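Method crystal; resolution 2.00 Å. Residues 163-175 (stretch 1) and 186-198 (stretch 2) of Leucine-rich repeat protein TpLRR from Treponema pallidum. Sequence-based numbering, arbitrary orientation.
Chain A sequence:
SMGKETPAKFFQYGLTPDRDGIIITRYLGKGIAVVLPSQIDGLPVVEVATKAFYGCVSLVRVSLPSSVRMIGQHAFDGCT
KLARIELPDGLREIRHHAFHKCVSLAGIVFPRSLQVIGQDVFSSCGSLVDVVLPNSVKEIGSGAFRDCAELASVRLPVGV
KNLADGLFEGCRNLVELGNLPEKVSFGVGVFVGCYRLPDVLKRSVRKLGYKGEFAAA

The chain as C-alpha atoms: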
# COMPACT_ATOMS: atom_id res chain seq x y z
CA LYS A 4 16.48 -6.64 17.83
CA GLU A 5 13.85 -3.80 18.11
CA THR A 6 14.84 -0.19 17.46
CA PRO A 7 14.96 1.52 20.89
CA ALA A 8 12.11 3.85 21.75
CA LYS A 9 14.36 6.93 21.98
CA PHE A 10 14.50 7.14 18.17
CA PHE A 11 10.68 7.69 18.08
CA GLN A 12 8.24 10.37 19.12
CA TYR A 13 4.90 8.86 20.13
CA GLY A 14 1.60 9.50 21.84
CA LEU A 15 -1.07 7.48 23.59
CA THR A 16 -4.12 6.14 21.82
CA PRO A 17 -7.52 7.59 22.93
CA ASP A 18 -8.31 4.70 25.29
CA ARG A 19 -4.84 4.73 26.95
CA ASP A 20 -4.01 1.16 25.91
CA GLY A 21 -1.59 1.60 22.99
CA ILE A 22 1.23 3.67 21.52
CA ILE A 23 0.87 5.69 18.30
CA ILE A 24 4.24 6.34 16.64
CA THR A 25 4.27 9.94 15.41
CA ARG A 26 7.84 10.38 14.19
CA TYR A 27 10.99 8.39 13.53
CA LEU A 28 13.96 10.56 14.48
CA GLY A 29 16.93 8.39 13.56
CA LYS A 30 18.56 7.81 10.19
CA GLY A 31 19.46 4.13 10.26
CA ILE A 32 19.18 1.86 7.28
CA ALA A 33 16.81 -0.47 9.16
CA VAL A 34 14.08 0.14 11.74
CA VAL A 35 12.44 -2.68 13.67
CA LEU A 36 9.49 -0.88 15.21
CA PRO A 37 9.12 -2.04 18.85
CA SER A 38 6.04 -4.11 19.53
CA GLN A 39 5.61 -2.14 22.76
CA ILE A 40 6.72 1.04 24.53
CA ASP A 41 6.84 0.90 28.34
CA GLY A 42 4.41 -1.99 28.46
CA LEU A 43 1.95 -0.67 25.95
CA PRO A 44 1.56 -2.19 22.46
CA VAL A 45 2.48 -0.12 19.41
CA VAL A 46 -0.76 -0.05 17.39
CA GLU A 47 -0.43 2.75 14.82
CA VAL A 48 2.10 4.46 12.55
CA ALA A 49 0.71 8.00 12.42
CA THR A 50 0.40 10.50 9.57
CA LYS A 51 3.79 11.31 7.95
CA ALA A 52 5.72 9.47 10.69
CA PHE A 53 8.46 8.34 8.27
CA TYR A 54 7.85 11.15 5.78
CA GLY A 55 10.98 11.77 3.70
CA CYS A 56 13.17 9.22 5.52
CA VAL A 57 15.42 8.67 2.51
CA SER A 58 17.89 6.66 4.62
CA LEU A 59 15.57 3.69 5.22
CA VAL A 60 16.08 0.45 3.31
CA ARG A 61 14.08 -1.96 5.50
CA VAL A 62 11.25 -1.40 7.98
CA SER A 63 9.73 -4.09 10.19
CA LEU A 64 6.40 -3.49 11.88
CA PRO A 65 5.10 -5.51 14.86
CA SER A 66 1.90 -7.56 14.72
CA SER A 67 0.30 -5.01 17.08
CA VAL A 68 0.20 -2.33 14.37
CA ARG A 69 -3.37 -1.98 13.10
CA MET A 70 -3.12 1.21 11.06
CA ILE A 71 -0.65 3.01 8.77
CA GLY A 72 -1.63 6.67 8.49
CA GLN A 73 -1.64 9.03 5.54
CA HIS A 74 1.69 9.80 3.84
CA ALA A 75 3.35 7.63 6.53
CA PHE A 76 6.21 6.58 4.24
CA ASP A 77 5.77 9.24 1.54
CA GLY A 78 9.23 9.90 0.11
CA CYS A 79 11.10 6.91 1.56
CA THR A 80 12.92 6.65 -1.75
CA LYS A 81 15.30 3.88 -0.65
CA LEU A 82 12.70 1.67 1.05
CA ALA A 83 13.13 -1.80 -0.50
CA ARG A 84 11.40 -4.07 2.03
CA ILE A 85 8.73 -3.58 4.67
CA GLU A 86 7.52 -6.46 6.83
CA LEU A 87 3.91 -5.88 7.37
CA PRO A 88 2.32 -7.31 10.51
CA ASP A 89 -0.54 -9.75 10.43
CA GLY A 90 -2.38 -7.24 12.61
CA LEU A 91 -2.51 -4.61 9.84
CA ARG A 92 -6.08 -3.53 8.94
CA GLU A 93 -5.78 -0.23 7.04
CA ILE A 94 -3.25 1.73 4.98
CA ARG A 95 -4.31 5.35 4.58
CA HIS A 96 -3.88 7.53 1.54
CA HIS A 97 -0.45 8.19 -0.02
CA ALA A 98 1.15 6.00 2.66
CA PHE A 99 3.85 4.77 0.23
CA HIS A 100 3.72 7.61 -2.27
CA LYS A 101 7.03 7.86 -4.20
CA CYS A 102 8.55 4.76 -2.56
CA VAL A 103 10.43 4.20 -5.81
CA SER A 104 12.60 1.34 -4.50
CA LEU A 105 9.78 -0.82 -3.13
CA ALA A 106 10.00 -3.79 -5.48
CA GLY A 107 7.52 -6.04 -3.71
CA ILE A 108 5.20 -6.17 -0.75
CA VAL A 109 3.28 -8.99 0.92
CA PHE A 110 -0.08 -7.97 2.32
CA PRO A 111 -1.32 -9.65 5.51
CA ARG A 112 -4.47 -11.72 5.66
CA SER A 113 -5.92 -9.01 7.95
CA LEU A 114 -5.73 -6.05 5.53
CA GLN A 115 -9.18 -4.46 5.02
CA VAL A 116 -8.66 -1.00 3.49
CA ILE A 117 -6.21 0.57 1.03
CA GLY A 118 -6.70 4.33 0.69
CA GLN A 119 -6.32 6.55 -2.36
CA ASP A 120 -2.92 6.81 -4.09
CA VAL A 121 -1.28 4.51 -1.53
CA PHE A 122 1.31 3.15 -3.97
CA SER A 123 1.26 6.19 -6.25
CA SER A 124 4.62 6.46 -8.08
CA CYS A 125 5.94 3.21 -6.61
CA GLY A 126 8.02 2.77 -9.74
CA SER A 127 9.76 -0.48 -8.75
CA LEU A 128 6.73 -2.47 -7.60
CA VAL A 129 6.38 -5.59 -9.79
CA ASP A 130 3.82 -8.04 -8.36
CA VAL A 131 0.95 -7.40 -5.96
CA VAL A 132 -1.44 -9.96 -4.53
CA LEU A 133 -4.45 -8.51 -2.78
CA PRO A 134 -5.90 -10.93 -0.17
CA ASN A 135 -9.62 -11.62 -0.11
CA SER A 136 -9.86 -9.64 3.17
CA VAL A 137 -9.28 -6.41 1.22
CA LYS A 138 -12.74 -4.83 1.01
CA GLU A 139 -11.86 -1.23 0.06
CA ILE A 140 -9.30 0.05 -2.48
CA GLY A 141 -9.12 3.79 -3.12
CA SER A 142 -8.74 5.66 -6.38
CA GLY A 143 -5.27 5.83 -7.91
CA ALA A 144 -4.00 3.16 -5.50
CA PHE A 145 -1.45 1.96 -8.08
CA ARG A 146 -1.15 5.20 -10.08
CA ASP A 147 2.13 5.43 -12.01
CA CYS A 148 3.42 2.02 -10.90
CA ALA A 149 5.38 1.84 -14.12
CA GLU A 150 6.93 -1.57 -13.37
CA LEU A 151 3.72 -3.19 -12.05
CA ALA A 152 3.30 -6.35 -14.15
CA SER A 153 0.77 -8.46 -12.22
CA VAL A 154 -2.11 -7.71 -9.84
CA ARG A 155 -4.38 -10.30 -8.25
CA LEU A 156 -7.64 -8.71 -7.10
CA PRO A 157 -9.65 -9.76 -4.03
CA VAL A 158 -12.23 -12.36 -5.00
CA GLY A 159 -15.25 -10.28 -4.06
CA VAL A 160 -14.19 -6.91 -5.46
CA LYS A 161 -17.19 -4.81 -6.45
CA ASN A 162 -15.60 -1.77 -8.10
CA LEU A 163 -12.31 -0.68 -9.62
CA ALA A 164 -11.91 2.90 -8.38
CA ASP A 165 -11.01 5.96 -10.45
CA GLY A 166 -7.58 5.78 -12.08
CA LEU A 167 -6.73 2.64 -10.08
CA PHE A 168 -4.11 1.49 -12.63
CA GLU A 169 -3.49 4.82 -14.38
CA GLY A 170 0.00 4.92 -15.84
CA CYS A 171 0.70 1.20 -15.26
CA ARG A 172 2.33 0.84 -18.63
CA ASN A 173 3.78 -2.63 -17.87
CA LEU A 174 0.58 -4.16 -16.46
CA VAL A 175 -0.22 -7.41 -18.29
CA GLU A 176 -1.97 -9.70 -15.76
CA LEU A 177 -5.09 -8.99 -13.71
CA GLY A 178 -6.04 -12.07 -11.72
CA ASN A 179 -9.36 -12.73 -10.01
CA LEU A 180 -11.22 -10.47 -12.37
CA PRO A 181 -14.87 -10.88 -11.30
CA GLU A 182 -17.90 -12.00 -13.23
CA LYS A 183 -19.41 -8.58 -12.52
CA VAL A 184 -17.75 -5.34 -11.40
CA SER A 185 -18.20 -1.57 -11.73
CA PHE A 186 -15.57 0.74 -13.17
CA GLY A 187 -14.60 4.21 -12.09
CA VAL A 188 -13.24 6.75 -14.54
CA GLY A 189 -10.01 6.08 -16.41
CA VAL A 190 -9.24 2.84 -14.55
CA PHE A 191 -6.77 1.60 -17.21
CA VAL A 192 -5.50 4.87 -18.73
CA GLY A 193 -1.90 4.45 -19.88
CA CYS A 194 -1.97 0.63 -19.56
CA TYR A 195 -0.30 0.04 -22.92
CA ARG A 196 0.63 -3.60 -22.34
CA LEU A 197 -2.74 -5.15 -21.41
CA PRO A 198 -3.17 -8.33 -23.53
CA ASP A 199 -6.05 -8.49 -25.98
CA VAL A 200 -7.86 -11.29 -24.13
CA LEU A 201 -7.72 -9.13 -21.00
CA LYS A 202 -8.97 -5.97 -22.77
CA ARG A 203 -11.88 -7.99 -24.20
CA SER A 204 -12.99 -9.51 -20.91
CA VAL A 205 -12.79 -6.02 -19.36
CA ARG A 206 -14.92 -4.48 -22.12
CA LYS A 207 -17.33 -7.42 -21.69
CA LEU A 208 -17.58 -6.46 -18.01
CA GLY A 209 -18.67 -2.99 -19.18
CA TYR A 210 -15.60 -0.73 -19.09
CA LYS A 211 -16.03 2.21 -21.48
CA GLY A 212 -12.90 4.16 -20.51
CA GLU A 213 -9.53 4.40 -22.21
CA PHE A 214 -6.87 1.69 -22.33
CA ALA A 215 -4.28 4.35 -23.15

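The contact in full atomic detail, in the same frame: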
# COMPACT_ATOMS: atom_id res chain seq x y z
N LEU A 163 -13.67 -1.14 -9.41
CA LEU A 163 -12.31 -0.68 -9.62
C LEU A 163 -12.35 0.85 -9.63
O LEU A 163 -12.92 1.46 -10.55
CB LEU A 163 -11.71 -1.24 -10.91
CG LEU A 163 -11.67 -2.77 -10.97
CD1 LEU A 163 -11.04 -3.22 -12.27
CD2 LEU A 163 -10.91 -3.34 -9.79
N ALA A 164 -11.76 1.47 -8.61
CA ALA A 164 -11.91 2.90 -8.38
C ALA A 164 -11.24 3.72 -9.48
O ALA A 164 -10.47 3.21 -10.31
CB ALA A 164 -11.32 3.27 -7.02
N ASP A 165 -11.53 5.02 -9.46
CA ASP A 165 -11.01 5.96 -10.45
C ASP A 165 -9.49 5.86 -10.56
O ASP A 165 -8.77 5.89 -9.56
CB ASP A 165 -11.38 7.40 -10.06
CG ASP A 165 -12.88 7.69 -10.20
OD1 ASP A 165 -13.67 6.86 -10.69
OD2 ASP A 165 -13.25 8.82 -9.82
N GLY A 166 -9.01 5.76 -11.80
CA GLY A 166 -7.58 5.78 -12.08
C GLY A 166 -6.77 4.75 -11.32
O GLY A 166 -5.58 4.96 -11.07
N LEU A 167 -7.40 3.63 -10.94
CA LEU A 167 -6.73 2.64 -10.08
C LEU A 167 -5.39 2.22 -10.67
O LEU A 167 -4.38 2.18 -9.96
CB LEU A 167 -7.64 1.43 -9.87
CG LEU A 167 -7.07 0.29 -9.01
CD1 LEU A 167 -6.74 0.79 -7.61
CD2 LEU A 167 -8.05 -0.85 -8.94
N PHE A 168 -5.34 1.92 -11.97
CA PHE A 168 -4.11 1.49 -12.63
C PHE A 168 -3.62 2.51 -13.66
O PHE A 168 -2.95 2.14 -14.64
CB PHE A 168 -4.31 0.12 -13.29
CG PHE A 168 -4.70 -0.96 -12.33
CD1 PHE A 168 -3.80 -1.41 -11.36
CD2 PHE A 168 -5.96 -1.54 -12.39
CE1 PHE A 168 -4.15 -2.41 -10.47
CE2 PHE A 168 -6.32 -2.55 -11.49
CZ PHE A 168 -5.42 -2.97 -10.53
N GLU A 169 -3.94 3.78 -13.46
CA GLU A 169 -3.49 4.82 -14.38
C GLU A 169 -1.97 4.89 -14.44
O GLU A 169 -1.29 4.96 -13.41
CB GLU A 169 -4.08 6.17 -13.96
CG GLU A 169 -3.68 7.32 -14.86
CD GLU A 169 -4.22 8.65 -14.36
OE1 GLU A 169 -5.44 8.76 -14.08
OE2 GLU A 169 -3.40 9.56 -14.19
N GLY A 170 -1.43 4.85 -15.66
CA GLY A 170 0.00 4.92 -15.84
C GLY A 170 0.75 3.62 -15.59
O GLY A 170 1.98 3.65 -15.49
N CYS A 171 0.04 2.49 -15.47
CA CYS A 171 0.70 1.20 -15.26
C CYS A 171 1.00 0.61 -16.63
O CYS A 171 0.34 -0.30 -17.13
CB CYS A 171 -0.18 0.27 -14.42
SG CYS A 171 -0.36 0.84 -12.70
N ARG A 172 2.04 1.16 -17.25
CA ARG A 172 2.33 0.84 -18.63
C ARG A 172 2.91 -0.56 -18.82
O ARG A 172 3.00 -1.02 -19.96
CB ARG A 172 3.29 1.87 -19.22
CG ARG A 172 4.44 2.26 -18.33
CD ARG A 172 5.40 3.14 -19.12
NE ARG A 172 6.42 3.76 -18.27
CZ ARG A 172 7.57 3.18 -17.97
NH1 ARG A 172 7.84 1.97 -18.42
NH2 ARG A 172 8.45 3.80 -17.20
N ASN A 173 3.29 -1.26 -17.75
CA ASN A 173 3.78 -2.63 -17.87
C ASN A 173 2.79 -3.66 -17.35
O ASN A 173 3.13 -4.85 -17.25
CB ASN A 173 5.12 -2.78 -17.17
CG ASN A 173 6.28 -2.43 -18.07
OD1 ASN A 173 6.39 -2.95 -19.18
ND2 ASN A 173 7.13 -1.52 -17.62
N LEU A 174 1.56 -3.25 -17.03
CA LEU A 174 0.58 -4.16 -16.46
C LEU A 174 0.08 -5.12 -17.54
O LEU A 174 -0.43 -4.69 -18.58
CB LEU A 174 -0.58 -3.37 -15.87
CG LEU A 174 -1.69 -4.20 -15.24
CD1 LEU A 174 -1.13 -5.09 -14.12
CD2 LEU A 174 -2.79 -3.30 -14.71
N VAL A 175 0.23 -6.43 -17.31
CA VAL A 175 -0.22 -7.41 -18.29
C VAL A 175 -1.13 -8.47 -17.70
O VAL A 175 -1.81 -9.18 -18.46
CB VAL A 175 0.98 -8.08 -19.00
CG1 VAL A 175 1.87 -7.04 -19.67
CG2 VAL A 175 1.78 -8.87 -18.03
N PHE A 186 -16.81 0.04 -12.87
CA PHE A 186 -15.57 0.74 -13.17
C PHE A 186 -15.72 2.23 -12.89
O PHE A 186 -16.67 2.87 -13.34
CB PHE A 186 -15.16 0.52 -14.62
CG PHE A 186 -14.94 -0.94 -14.98
CD1 PHE A 186 -15.97 -1.71 -15.47
CD2 PHE A 186 -13.69 -1.51 -14.84
CE1 PHE A 186 -15.76 -3.04 -15.82
CE2 PHE A 186 -13.47 -2.85 -15.18
CZ PHE A 186 -14.51 -3.61 -15.68
N GLY A 187 -14.77 2.78 -12.15
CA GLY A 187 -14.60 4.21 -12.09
C GLY A 187 -14.03 4.74 -13.39
O GLY A 187 -13.89 4.04 -14.40
N VAL A 188 -13.68 6.02 -13.35
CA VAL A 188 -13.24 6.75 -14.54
C VAL A 188 -11.75 6.50 -14.78
O VAL A 188 -10.94 6.60 -13.85
CB VAL A 188 -13.53 8.25 -14.38
CG1 VAL A 188 -12.89 9.07 -15.50
CG2 VAL A 188 -15.05 8.49 -14.32
N GLY A 189 -11.40 6.21 -16.02
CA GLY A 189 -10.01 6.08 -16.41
C GLY A 189 -9.24 5.02 -15.66
O GLY A 189 -8.05 5.21 -15.37
N VAL A 190 -9.89 3.90 -15.33
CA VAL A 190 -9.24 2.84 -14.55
C VAL A 190 -7.90 2.44 -15.19
O VAL A 190 -6.87 2.35 -14.51
CB VAL A 190 -10.18 1.63 -14.40
CG1 VAL A 190 -9.43 0.45 -13.82
CG2 VAL A 190 -11.38 1.99 -13.51
N PHE A 191 -7.90 2.19 -16.50
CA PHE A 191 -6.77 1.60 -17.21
C PHE A 191 -6.07 2.57 -18.16
O PHE A 191 -5.39 2.13 -19.10
CB PHE A 191 -7.21 0.35 -17.98
CG PHE A 191 -7.76 -0.75 -17.12
CD1 PHE A 191 -6.91 -1.52 -16.34
CD2 PHE A 191 -9.11 -1.02 -17.10
CE1 PHE A 191 -7.40 -2.54 -15.55
CE2 PHE A 191 -9.61 -2.06 -16.31
CZ PHE A 191 -8.76 -2.82 -15.54
N VAL A 192 -6.22 3.88 -17.93
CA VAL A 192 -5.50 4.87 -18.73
C VAL A 192 -4.00 4.62 -18.65
O VAL A 192 -3.44 4.42 -17.56
CB VAL A 192 -5.86 6.29 -18.25
CG1 VAL A 192 -4.86 7.31 -18.78
CG2 VAL A 192 -7.29 6.66 -18.66
N GLY A 193 -3.33 4.65 -19.81
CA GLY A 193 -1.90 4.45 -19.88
C GLY A 193 -1.43 3.01 -19.78
O GLY A 193 -0.22 2.78 -19.75
N CYS A 194 -2.34 2.04 -19.71
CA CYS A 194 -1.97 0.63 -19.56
C CYS A 194 -1.73 0.03 -20.94
O CYS A 194 -2.53 -0.76 -21.46
CB CYS A 194 -3.04 -0.12 -18.78
SG CYS A 194 -3.15 0.35 -17.03
N TYR A 195 -0.58 0.38 -21.52
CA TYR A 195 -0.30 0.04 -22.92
C TYR A 195 -0.12 -1.45 -23.16
O TYR A 195 -0.32 -1.90 -24.29
CB TYR A 195 0.94 0.80 -23.40
CG TYR A 195 0.61 2.24 -23.71
CD1 TYR A 195 0.01 2.58 -24.93
CD2 TYR A 195 0.84 3.25 -22.79
CE1 TYR A 195 -0.33 3.88 -25.21
CE2 TYR A 195 0.49 4.57 -23.06
CZ TYR A 195 -0.09 4.87 -24.29
OH TYR A 195 -0.44 6.17 -24.60
N ARG A 196 0.23 -2.22 -22.14
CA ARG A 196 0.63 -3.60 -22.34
C ARG A 196 -0.46 -4.63 -21.99
O ARG A 196 -0.18 -5.83 -22.02
CB ARG A 196 1.91 -3.88 -21.57
CG ARG A 196 3.08 -3.16 -22.21
CD ARG A 196 4.11 -4.16 -22.66
NE ARG A 196 5.00 -4.45 -21.55
CZ ARG A 196 5.70 -5.58 -21.43
NH1 ARG A 196 5.57 -6.53 -22.35
NH2 ARG A 196 6.50 -5.74 -20.38
N LEU A 197 -1.68 -4.19 -21.70
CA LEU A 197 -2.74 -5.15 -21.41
C LEU A 197 -2.95 -6.09 -22.61
O LEU A 197 -3.13 -5.61 -23.74
CB LEU A 197 -4.04 -4.43 -21.08
CG LEU A 197 -4.00 -3.45 -19.90
CD1 LEU A 197 -5.35 -2.77 -19.76
CD2 LEU A 197 -3.60 -4.16 -18.61
N PRO A 198 -2.92 -7.40 -22.41
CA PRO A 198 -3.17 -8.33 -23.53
C PRO A 198 -4.59 -8.20 -24.07
O PRO A 198 -5.51 -7.76 -23.38
CB PRO A 198 -2.94 -9.71 -22.91
CG PRO A 198 -2.24 -9.46 -21.62
CD PRO A 198 -2.65 -8.11 -21.16

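The two stretches run side by side in the same direction, as successive coils of a leucine-rich repeat do, and their contact buries 976 Å² summed over both sides. Neither forms a regular helix; each is largely a chain of beta turns, and the sequences of turns match: type I turns at Gly-166 to Glu-169 and Gly-189 to Val-192, type II at Phe-168 to Cys-171 and Phe-191 to Cys-194, type I again at Cys-171 to Leu-174 and Cys-194 to Leu-197. Nearest CA atoms stay close along the register, from 4.2 Å between Gly-166 CA and Val-190 CA to 5.6 Å between Asn-173 CA and Arg-196 CA.

Leu-163, which gives up 85 Å² to the other stretch, anchors the start. It forms a parallel bridge with Phe-186 (CA to CA 5.0 Å), and its carbonyl accepts a nearly straight hydrogen bond from Gly-187 (N to Leu-163 O 2.8 Å, 168° at the hydrogen). Its side chain, m at chi1 and t at chi2, places CD1 3.8 Å from Phe-186 CE2 and 4.0 Å from Phe-191 CZ, so one methyl group touches two aromatic rings. Its CB lies 4.1 Å from Val-190 CG1, joining the leucine to a buried valine that also meets Phe-168 (CD2 to Val-190 CG1 4.2 Å). The rings of Phe-168 and Phe-191 have planes only 15° apart, but they are slid sideways, with centroids 5.8 Å apart and little overlap; their closest atoms, Phe-168 CD2 and Phe-191 CE1, are 3.6 Å apart.

Beyond the bridge, the backbone remains tied by alternate amides: Gly-166 N to Val-188 O at 2.9 Å, Phe-168 N to Val-190 O at 3.0 Å and Gly-170 N to Val-192 O at 2.8 Å. Asp-165 adds a side-chain acceptor, its OD1 2.8 Å from Val-188 N. Glycine permits this close approach at Gly-187, where an ideal CB would fall 2.3 Å from Asp-165 OD1, a clash. CA-H...O contacts supplement the amides, as from Glu-169 CA to Val-192 O at 3.2 Å with 148° at the hydrogen.

Arg-196, with 84 Å² covered, dominates the far end although it is exposed. Its CA-to-CB bond points toward stretch 1, and the guanidinium gives Asn-173 OD1 two hydrogen bonds, from Arg-196 NE at 3.1 Å and Arg-196 NH2 at 3.0 Å. The acceptor lies near the guanidinium plane, where the N-H groups point, while Val-175 CG1 lies over one face of the same group. Asn-173 ND2 is hydrogen-bonded elsewhere in the structure.

Val-175, with 72 Å² covered, completes this end: its CG1 is 3.7 Å from Arg-196 CB, and its CB is 4.2 Å from Pro-198 CD, which belongs to the residue at the N-cap position right before a helix. Nearby, the buried leucines meet through Leu-174 CG and Leu-197 CD2 at 3.9 Å. Apolar packing thus accompanies the polar links at both ends.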